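Local coordinates for protein cellulase (Uncultured bacterium, PDB 3WX5) that probably hydrolyses internal beta-1,4-glucosidic bonds of cellulose, as an endoglucanase of glycoside hydrolase family 12, at residues E66-D71 and L225-R230; C83-C88 and N134-G139; S92-R97 and H217-G222. All blocks are in the same frame, centred on the assembly; numbering follows the deposited sequence.

All three contacts lie within one family 12 beta-sandwich; strand 215-225 links contacts 1 and 3, and contact 2 sits against it. Contacts 1 and 3 are on opposite sides of the chain's centre, their centres about 27 Å apart. Contact 2 lies about 10 Å from contact 3 between centres and touches it: His84 ND1 probably hydrogen-bonds Glu220 OE2. In sequence 66-71 comes first, then 83-88, 92-97, 134-139, 217-222 and 225-230, so contact 1 brackets the others while contacts 2 and 3 interleave. Contact 1 joins the loops after strands 60-65 and 215-225; contacts 2 and 3 gather the disulfide hairpin, the loop before 140-149 and the segment leading into strand 96-97 round the other part of strand 215-225.

Contact 1: residues E66-D71 and L225-R230; sequences EHSNGD and LWEGGR
His67 and Asn69 reach across to Gly228 and Trp226 through their backbones. His67 O accepts from Gly228 N at 2.9 Å, with the donor tilted 31° from the carbonyl plane, and Asn69 N donates to Trp226 O at 3.0 Å, nearly along the C=O axis. Between these two bonds Ser68 and Glu227 form a single antiparallel, non-hydrogen-bonded pair, and Glu227 CA adds a CH-O contact of 3.3 Å to His67 O. The side chains extend the join at both ends. Leu225 CD1 meets the imidazole edge of His67 at CD2, 3.8 Å away. At the far end Trp226 CG stands anti to the carbonyl carbon (chi1 -71°), the start of the side chain that carries the indole edge to Asp71 O, where Trp226 NE1 makes a weak hydrogen bond at 3.2 Å. Two residues, Trp226 and Glu227, stand opposite the single Arg117, which makes a classic beta bulge where strand 215-225 bends away. Water fills in on the Glu227 side: one molecule donates to Glu227 OE2, accepts from Gly70 N and hydrogen-bonds Ser68 OG, while a second also donates to Glu227 OE2. Further out, Thr47 OG1 and Gln49 OE1 hold the His67 ring by ND1 and NE2, fixing its rotation against Leu225. Asp71 OD1 forms a salt bridge with Arg117, the same residue whose backbone pairs with Trp226 and Glu227.

Contact 2: residues C83-C88 and N134-G139; sequences CHWGAC and NGYSGG
Cys83 offers its carbonyl O to Tyr136 OH, which donates a hydrogen bond of 2.8 Å from slightly off the carbonyl plane. Cys83 SG is joined to Cys88 SG by a disulfide across the two short strands 83-84 and 87-88. At His84 the benzo edge of Trp85 points down on one face of the imidazole: Trp85 CE3 is 3.3 Å above the plane of the His84 ring, over its centre. His84 ND1 is hydrogen-bonded to Glu220. Trp85 and Tyr136 carry the contact between them. Trp85 N gives a fairly straight hydrogen bond (162°) to Tyr136 OH at 2.9 Å, while the six-membered ring takes the edge of the tyrosine on one face: CE1 of Tyr136 is 3.7 Å from Trp85 CE3, and the planes stand at 81° in a T-shaped pair. Tyr136 CG starts this reach anti to its carbonyl carbon, chi1 -46°. The pyrrole end meets the other loop's backbone, with Trp85 NE1 3.3 Å from Gly135 CA. Trp85 and Gly86 occupy the two central positions of a type I' turn, both with positive phi, and Ala87 returns the chain to pair with His84. Trp125 joins from outside, stacked on Tyr136 and edge-to-face with Trp85. The buried phenol thus both gives and receives a hydrogen bond at one hydroxyl, which fixes the direction of its proton and ties the disulfide-closed hairpin to the loop before strand 140-149.

Contact 3: residues S92-R97 and H217-G222; sequences SGLPLR and HAVETG
His217 O is approached from two directions: the backbone N of Cys83 hydrogen-bonds it, and the side chain of Leu94 packs against it. Leu94 CD1 is 3.6 Å from His217 O, and Leu94 CB 3.7 Å, so the carbonyl sits beside an apolar branch while the backbone NH of Cys83 satisfies it. Leu94 holds CG anti to its own carbonyl carbon (chi1 -55°), and beyond it CD1 extends past the His217 carbonyl to a looser contact with Val219 CG2 at 4.4 Å. The next residue meets the other end of His217. Pro95 CB lies 3.5 Å from His217 ND1, and Pro95 CG follows at 3.9 Å from the same nitrogen, the pyrrolidine and imidazole rings approaching obliquely. Although the CB of His217 starts out away from segment 92-97, chi1 of -72° sets CG beside the backbone N, and the ring then lies within contact of the proline. On its far side NE2 has two weak hydrogen bonds, to Ser127 OG and Ser129 O. The peptide bond between Leu94 and Pro95 is cis, which bends the chain where it meets the strand. Just before it, Ser92 OG accepts from Leu94 N, two residues on, at 2.9 Å, forming an ST turn. Around this core, Leu94 also touches Leu81 and Leu241, while Val219 leans on Leu104 and Val239. Those partners come from the other sheet, strands 101-111 and 233-243, apart from Leu81. After the bend Leu96 pairs through its backbone with Leu216. A segment that adds a short antiparallel strand, 96-97, beside 215-225 and turns Leu94 toward the facing sheet fits the beta-jelly-roll sandwich of family 12 glycoside hydrolases.

Contact 1: residues E66-D71 and L225-R230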
loop_
_atom_site.group_PDB
_atom_site.type_symbol
_atom_site.label_atom_id
_atom_site.label_comp_id
_atom_site.label_asym_id
_atom_site.label_seq_id
_atom_site.Cartn_x
_atom_site.Cartn_y
_atom_site.Cartn_z
ATOM N N GLU A 66 -2.036 -15.754 11.729
ATOM C CA GLU A 66 -2.676 -16.020 12.998
ATOM C C GLU A 66 -3.019 -14.791 13.815
ATOM O O GLU A 66 -3.164 -14.867 15.036
ATOM C CB GLU A 66 -1.828 -17.001 13.792
ATOM C CG GLU A 66 -1.767 -18.320 13.032
ATOM C CD GLU A 66 -0.867 -19.333 13.690
ATOM O OE1 GLU A 66 -0.244 -18.997 14.731
ATOM O OE2 GLU A 66 -0.820 -20.476 13.183
ATOM N N HIS A 67 -3.326 -13.696 13.132
ATOM C CA HIS A 67 -3.477 -12.436 13.831
ATOM C C HIS A 67 -4.810 -12.370 14.529
ATOM O O HIS A 67 -5.833 -12.857 14.007
ATOM C CB HIS A 67 -3.337 -11.262 12.858
ATOM C CG HIS A 67 -2.092 -11.316 12.048
ATOM N ND1 HIS A 67 -0.849 -11.443 12.625
ATOM C CD2 HIS A 67 -1.895 -11.341 10.707
ATOM C CE1 HIS A 67 0.064 -11.554 11.673
ATOM N NE2 HIS A 67 -0.536 -11.415 10.501
ATOM N N SER A 68 -4.810 -11.765 15.712
ATOM C CA SER A 68 -6.072 -11.424 16.370
ATOM C C SER A 68 -5.820 -10.208 17.245
ATOM O O SER A 68 -5.554 -10.342 18.453
ATOM C CB SER A 68 -6.590 -12.590 17.227
ATOM O OG SER A 68 -7.890 -12.273 17.768
ATOM N N ASN A 69 -5.825 -9.040 16.614
ATOM C CA ASN A 69 -5.121 -7.859 17.145
ATOM C C ASN A 69 -6.099 -6.777 17.545
ATOM O O ASN A 69 -5.729 -5.607 17.687
ATOM C CB ASN A 69 -4.153 -7.327 16.095
ATOM C CG ASN A 69 -2.940 -6.621 16.696
ATOM O OD1 ASN A 69 -2.426 -5.631 16.134
ATOM N ND2 ASN A 69 -2.445 -7.149 17.801
ATOM N N GLY A 70 -7.348 -7.156 17.815
ATOM C CA GLY A 70 -8.332 -6.131 18.167
ATOM C C GLY A 70 -8.509 -5.153 17.017
ATOM O O GLY A 70 -8.604 -5.570 15.854
ATOM N N ASP A 71 -8.526 -3.856 17.311
ATOM C CA ASP A 71 -8.730 -2.895 16.247
ATOM C C ASP A 71 -7.462 -2.192 15.815
ATOM O O ASP A 71 -7.517 -1.189 15.136
ATOM C CB ASP A 71 -9.811 -1.899 16.616
ATOM C CG ASP A 71 -11.207 -2.518 16.545
ATOM O OD1 ASP A 71 -11.488 -3.244 15.570
ATOM O OD2 ASP A 71 -11.945 -2.405 17.532
ATOM N N LEU A 225 -3.934 -6.391 7.877
ATOM C CA LEU A 225 -4.579 -7.509 8.560
ATOM C C LEU A 225 -4.833 -7.134 10.024
ATOM O O LEU A 225 -3.911 -6.742 10.727
ATOM C CB LEU A 225 -3.681 -8.742 8.485
ATOM C CG LEU A 225 -3.333 -9.164 7.060
ATOM C CD1 LEU A 225 -2.443 -10.382 7.093
ATOM C CD2 LEU A 225 -4.614 -9.393 6.226
ATOM N N TRP A 226 -6.093 -7.212 10.467
ATOM C CA TRP A 226 -6.391 -7.116 11.889
ATOM C C TRP A 226 -6.588 -8.519 12.496
ATOM O O TRP A 226 -6.197 -8.779 13.633
ATOM C CB TRP A 226 -7.650 -6.295 12.134
ATOM C CG TRP A 226 -7.519 -4.795 11.880
ATOM C CD1 TRP A 226 -7.436 -3.807 12.824
ATOM C CD2 TRP A 226 -7.656 -4.134 10.618
ATOM N NE1 TRP A 226 -7.470 -2.567 12.218
ATOM C CE2 TRP A 226 -7.633 -2.745 10.866
ATOM C CE3 TRP A 226 -7.749 -4.583 9.292
ATOM C CZ2 TRP A 226 -7.686 -1.799 9.842
ATOM C CZ3 TRP A 226 -7.822 -3.628 8.272
ATOM C CH2 TRP A 226 -7.820 -2.255 8.565
ATOM N N GLU A 227 -7.236 -9.407 11.732
ATOM C CA GLU A 227 -7.600 -10.731 12.241
ATOM C C GLU A 227 -7.503 -11.691 11.066
ATOM O O GLU A 227 -8.095 -11.442 10.019
ATOM C CB GLU A 227 -9.032 -10.688 12.773
ATOM C CG GLU A 227 -9.375 -11.687 13.863
ATOM C CD GLU A 227 -10.645 -11.233 14.602
ATOM O OE1 GLU A 227 -11.696 -11.229 13.954
ATOM O OE2 GLU A 227 -10.560 -10.651 15.713
ATOM N N GLY A 228 -6.702 -12.746 11.202
ATOM C CA GLY A 228 -6.619 -13.749 10.123
ATOM C C GLY A 228 -5.946 -13.245 8.859
ATOM O O GLY A 228 -5.037 -12.411 8.916
ATOM N N GLY A 229 -6.403 -13.733 7.707
ATOM C CA GLY A 229 -5.815 -13.309 6.436
ATOM C C GLY A 229 -5.403 -14.451 5.513
ATOM O O GLY A 229 -5.121 -14.238 4.329
ATOM N N ARG A 230 -5.379 -15.678 6.034
ATOM C CA ARG A 230 -4.880 -16.798 5.234
ATOM C C ARG A 230 -5.654 -16.959 3.936
ATOM O O ARG A 230 -6.899 -17.041 3.932
ATOM C CB ARG A 230 -4.918 -18.119 6.018
ATOM C CG ARG A 230 -4.261 -19.273 5.232
ATOM C CD ARG A 230 -4.226 -20.579 6.055
ATOM N NE ARG A 230 -5.583 -21.087 6.270
ATOM C CZ ARG A 230 -6.308 -20.911 7.376
ATOM N NH1 ARG A 230 -5.817 -20.257 8.432
ATOM N NH2 ARG A 230 -7.543 -21.399 7.430
HETATM O O HOH W 1 -8.879 -9.675 17.565
HETATM O O HOH W 2 -10.113 -7.499 15.250
#

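Contact 2: residues C83-C88 and N134-G139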
loop_
_atom_site.group_PDB
_atom_site.type_symbol
_atom_site.label_atom_id
_atom_site.label_comp_id
_atom_site.label_asym_id
_atom_site.label_seq_id
_atom_site.Cartn_x
_atom_site.Cartn_y
_atom_site.Cartn_z
ATOM N N CYS A 83 11.097 3.305 -2.108
ATOM C CA CYS A 83 11.890 3.238 -0.882
ATOM C C CYS A 83 10.982 3.168 0.349
ATOM O O CYS A 83 10.294 4.136 0.684
ATOM C CB CYS A 83 12.826 4.449 -0.769
ATOM S SG CYS A 83 13.944 4.696 -2.212
ATOM N N HIS A 84 10.989 1.995 0.982
ATOM C CA HIS A 84 10.216 1.689 2.170
ATOM C C HIS A 84 11.148 1.697 3.379
ATOM O O HIS A 84 11.957 0.777 3.541
ATOM C CB HIS A 84 9.597 0.286 1.988
ATOM C CG HIS A 84 8.775 -0.174 3.143
ATOM N ND1 HIS A 84 7.429 0.110 3.258
ATOM C CD2 HIS A 84 9.101 -0.919 4.227
ATOM C CE1 HIS A 84 6.980 -0.375 4.403
ATOM N NE2 HIS A 84 7.970 -1.024 4.999
ATOM N N TRP A 85 11.063 2.746 4.197
ATOM C CA TRP A 85 11.982 2.930 5.316
ATOM C C TRP A 85 13.439 2.742 4.881
ATOM O O TRP A 85 14.217 2.040 5.541
ATOM C CB TRP A 85 11.633 2.015 6.487
ATOM C CG TRP A 85 10.599 2.601 7.418
ATOM C CD1 TRP A 85 10.827 3.294 8.580
ATOM C CD2 TRP A 85 9.179 2.572 7.245
ATOM N NE1 TRP A 85 9.639 3.678 9.142
ATOM C CE2 TRP A 85 8.611 3.258 8.339
ATOM C CE3 TRP A 85 8.338 2.079 6.248
ATOM C CZ2 TRP A 85 7.230 3.406 8.499
ATOM C CZ3 TRP A 85 6.951 2.223 6.406
ATOM C CH2 TRP A 85 6.418 2.888 7.520
ATOM N N GLY A 86 13.793 3.375 3.765
ATOM C CA GLY A 86 15.186 3.383 3.300
ATOM C C GLY A 86 15.618 2.168 2.505
ATOM O O GLY A 86 16.734 2.142 1.973
ATOM N N ALA A 87 14.761 1.152 2.422
ATOM C CA ALA A 87 15.049 -0.002 1.566
ATOM C C ALA A 87 14.447 0.200 0.170
ATOM O O ALA A 87 13.237 0.056 -0.016
ATOM C CB ALA A 87 14.521 -1.295 2.205
ATOM N N CYS A 88 15.300 0.518 -0.806
ATOM C CA CYS A 88 14.862 0.904 -2.154
ATOM C C CYS A 88 14.889 -0.260 -3.156
ATOM O O CYS A 88 15.766 -1.147 -3.103
ATOM C CB CYS A 88 15.694 2.097 -2.684
ATOM S SG CYS A 88 15.662 3.643 -1.662
ATOM N N ASN A 134 14.508 6.688 8.366
ATOM C CA ASN A 134 13.833 6.854 9.637
ATOM C C ASN A 134 12.334 7.110 9.579
ATOM O O ASN A 134 11.724 7.526 10.557
ATOM C CB ASN A 134 14.550 7.876 10.508
ATOM C CG ASN A 134 15.632 7.240 11.337
ATOM O OD1 ASN A 134 15.600 7.319 12.562
ATOM N ND2 ASN A 134 16.479 6.443 10.692
ATOM N N GLY A 135 11.726 6.751 8.460
ATOM C CA GLY A 135 10.268 6.853 8.338
ATOM C C GLY A 135 9.827 8.200 7.785
ATOM O O GLY A 135 10.582 8.862 7.043
ATOM N N TYR A 136 8.559 8.535 8.020
ATOM C CA TYR A 136 7.901 9.617 7.268
ATOM C C TYR A 136 7.199 10.645 8.156
ATOM O O TYR A 136 6.243 11.295 7.713
ATOM C CB TYR A 136 6.923 9.050 6.210
ATOM C CG TYR A 136 7.519 7.920 5.398
ATOM C CD1 TYR A 136 7.404 6.599 5.823
ATOM C CD2 TYR A 136 8.235 8.174 4.235
ATOM C CE1 TYR A 136 7.966 5.557 5.088
ATOM C CE2 TYR A 136 8.865 7.150 3.531
ATOM C CZ TYR A 136 8.727 5.848 3.957
ATOM O OH TYR A 136 9.300 4.821 3.228
ATOM N N SER A 137 7.698 10.831 9.381
ATOM C CA SER A 137 7.133 11.838 10.277
ATOM C C SER A 137 7.253 13.196 9.612
ATOM O O SER A 137 8.260 13.506 9.012
ATOM C CB SER A 137 7.877 11.864 11.622
ATOM O OG SER A 137 7.771 10.617 12.270
ATOM N N GLY A 138 6.204 13.997 9.703
ATOM C CA GLY A 138 6.186 15.320 9.049
ATOM C C GLY A 138 5.810 15.248 7.582
ATOM O O GLY A 138 5.724 16.281 6.888
ATOM N N GLY A 139 5.486 14.039 7.137
ATOM C CA GLY A 139 4.960 13.822 5.782
ATOM C C GLY A 139 3.552 13.266 5.780
ATOM O O GLY A 139 2.680 13.831 6.418
#

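Contact 3: residues S92-R97 and H217-G222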
loop_
_atom_site.group_PDB
_atom_site.type_symbol
_atom_site.label_atom_id
_atom_site.label_comp_id
_atom_site.label_asym_id
_atom_site.label_seq_id
_atom_site.Cartn_x
_atom_site.Cartn_y
_atom_site.Cartn_z
ATOM N N SER A 92 13.982 2.878 -9.323
ATOM C CA SER A 92 12.533 3.118 -9.154
ATOM C C SER A 92 12.084 4.472 -9.695
ATOM O O SER A 92 10.900 4.666 -10.027
ATOM C CB SER A 92 12.142 3.019 -7.680
ATOM O OG SER A 92 12.603 4.159 -6.969
ATOM N N GLY A 93 13.034 5.400 -9.810
ATOM C CA GLY A 93 12.707 6.790 -10.126
ATOM C C GLY A 93 12.197 7.586 -8.934
ATOM O O GLY A 93 11.811 8.754 -9.081
ATOM N N LEU A 94 12.153 6.949 -7.766
ATOM C CA LEU A 94 11.803 7.643 -6.524
ATOM C C LEU A 94 13.016 7.731 -5.590
ATOM O O LEU A 94 13.942 6.928 -5.711
ATOM C CB LEU A 94 10.625 6.943 -5.825
ATOM C CG LEU A 94 9.353 6.735 -6.661
ATOM C CD1 LEU A 94 8.415 5.744 -5.918
ATOM C CD2 LEU A 94 8.635 8.064 -6.907
ATOM N N PRO A 95 13.005 8.683 -4.640
ATOM C CA PRO A 95 11.892 9.591 -4.404
ATOM C C PRO A 95 11.847 10.727 -5.435
ATOM O O PRO A 95 12.857 11.056 -6.067
ATOM C CB PRO A 95 12.166 10.134 -2.994
ATOM C CG PRO A 95 13.628 10.039 -2.832
ATOM C CD PRO A 95 14.028 8.778 -3.576
ATOM N N LEU A 96 10.655 11.267 -5.643
ATOM C CA LEU A 96 10.421 12.304 -6.636
ATOM C C LEU A 96 9.412 13.259 -6.033
ATOM O O LEU A 96 8.422 12.822 -5.425
ATOM C CB LEU A 96 9.836 11.692 -7.899
ATOM C CG LEU A 96 9.512 12.683 -9.023
ATOM C CD1 LEU A 96 10.811 13.291 -9.584
ATOM C CD2 LEU A 96 8.739 11.980 -10.138
ATOM N N ARG A 97 9.653 14.558 -6.185
ATOM C CA ARG A 97 8.773 15.536 -5.571
ATOM C C ARG A 97 7.377 15.430 -6.169
ATOM O O ARG A 97 7.227 15.247 -7.379
ATOM C CB ARG A 97 9.327 16.945 -5.792
ATOM C CG ARG A 97 9.524 17.652 -4.507
ATOM C CD ARG A 97 10.383 18.880 -4.636
ATOM N NE ARG A 97 10.733 19.347 -3.299
ATOM C CZ ARG A 97 11.766 20.134 -3.060
ATOM N NH1 ARG A 97 12.489 20.561 -4.083
ATOM N NH2 ARG A 97 12.053 20.505 -1.815
ATOM N N HIS A 217 7.922 8.672 -1.792
ATOM C CA HIS A 217 9.016 7.704 -1.592
ATOM C C HIS A 217 8.712 6.310 -2.088
ATOM O O HIS A 217 9.610 5.598 -2.546
ATOM C CB HIS A 217 9.360 7.623 -0.100
ATOM C CG HIS A 217 10.070 8.837 0.396
ATOM N ND1 HIS A 217 11.426 9.025 0.197
ATOM C CD2 HIS A 217 9.604 9.984 0.942
ATOM C CE1 HIS A 217 11.781 10.176 0.734
ATOM N NE2 HIS A 217 10.693 10.788 1.176
ATOM N N ALA A 218 7.452 5.888 -1.951
ATOM C CA ALA A 218 7.123 4.485 -2.178
ATOM C C ALA A 218 5.691 4.349 -2.607
ATOM O O ALA A 218 4.828 4.998 -2.040
ATOM C CB ALA A 218 7.331 3.679 -0.874
ATOM N N VAL A 219 5.443 3.442 -3.550
ATOM C CA VAL A 219 4.087 3.083 -3.935
ATOM C C VAL A 219 3.954 1.591 -3.623
ATOM O O VAL A 219 4.631 0.753 -4.269
ATOM C CB VAL A 219 3.877 3.297 -5.463
ATOM C CG1 VAL A 219 2.446 2.875 -5.883
ATOM C CG2 VAL A 219 4.114 4.773 -5.810
ATOM N N GLU A 220 3.046 1.261 -2.698
ATOM C CA GLU A 220 2.912 -0.114 -2.214
ATOM C C GLU A 220 1.474 -0.547 -2.372
ATOM O O GLU A 220 0.567 0.283 -2.365
ATOM C CB GLU A 220 3.316 -0.216 -0.730
ATOM C CG GLU A 220 4.355 0.810 -0.286
ATOM C CD GLU A 220 4.999 0.504 1.083
ATOM O OE1 GLU A 220 4.471 -0.330 1.856
ATOM O OE2 GLU A 220 6.100 1.044 1.347
ATOM N N THR A 221 1.241 -1.853 -2.436
ATOM C CA THR A 221 -0.104 -2.331 -2.171
ATOM C C THR A 221 -0.042 -3.677 -1.465
ATOM O O THR A 221 1.007 -4.329 -1.467
ATOM C CB THR A 221 -0.918 -2.443 -3.474
ATOM O OG1 THR A 221 -2.303 -2.611 -3.139
ATOM C CG2 THR A 221 -0.419 -3.655 -4.327
ATOM N N GLY A 222 -1.124 -4.055 -0.794
ATOM C CA GLY A 222 -1.099 -5.268 0.043
ATOM C C GLY A 222 -2.358 -5.336 0.858
ATOM O O GLY A 222 -3.365 -4.739 0.474
#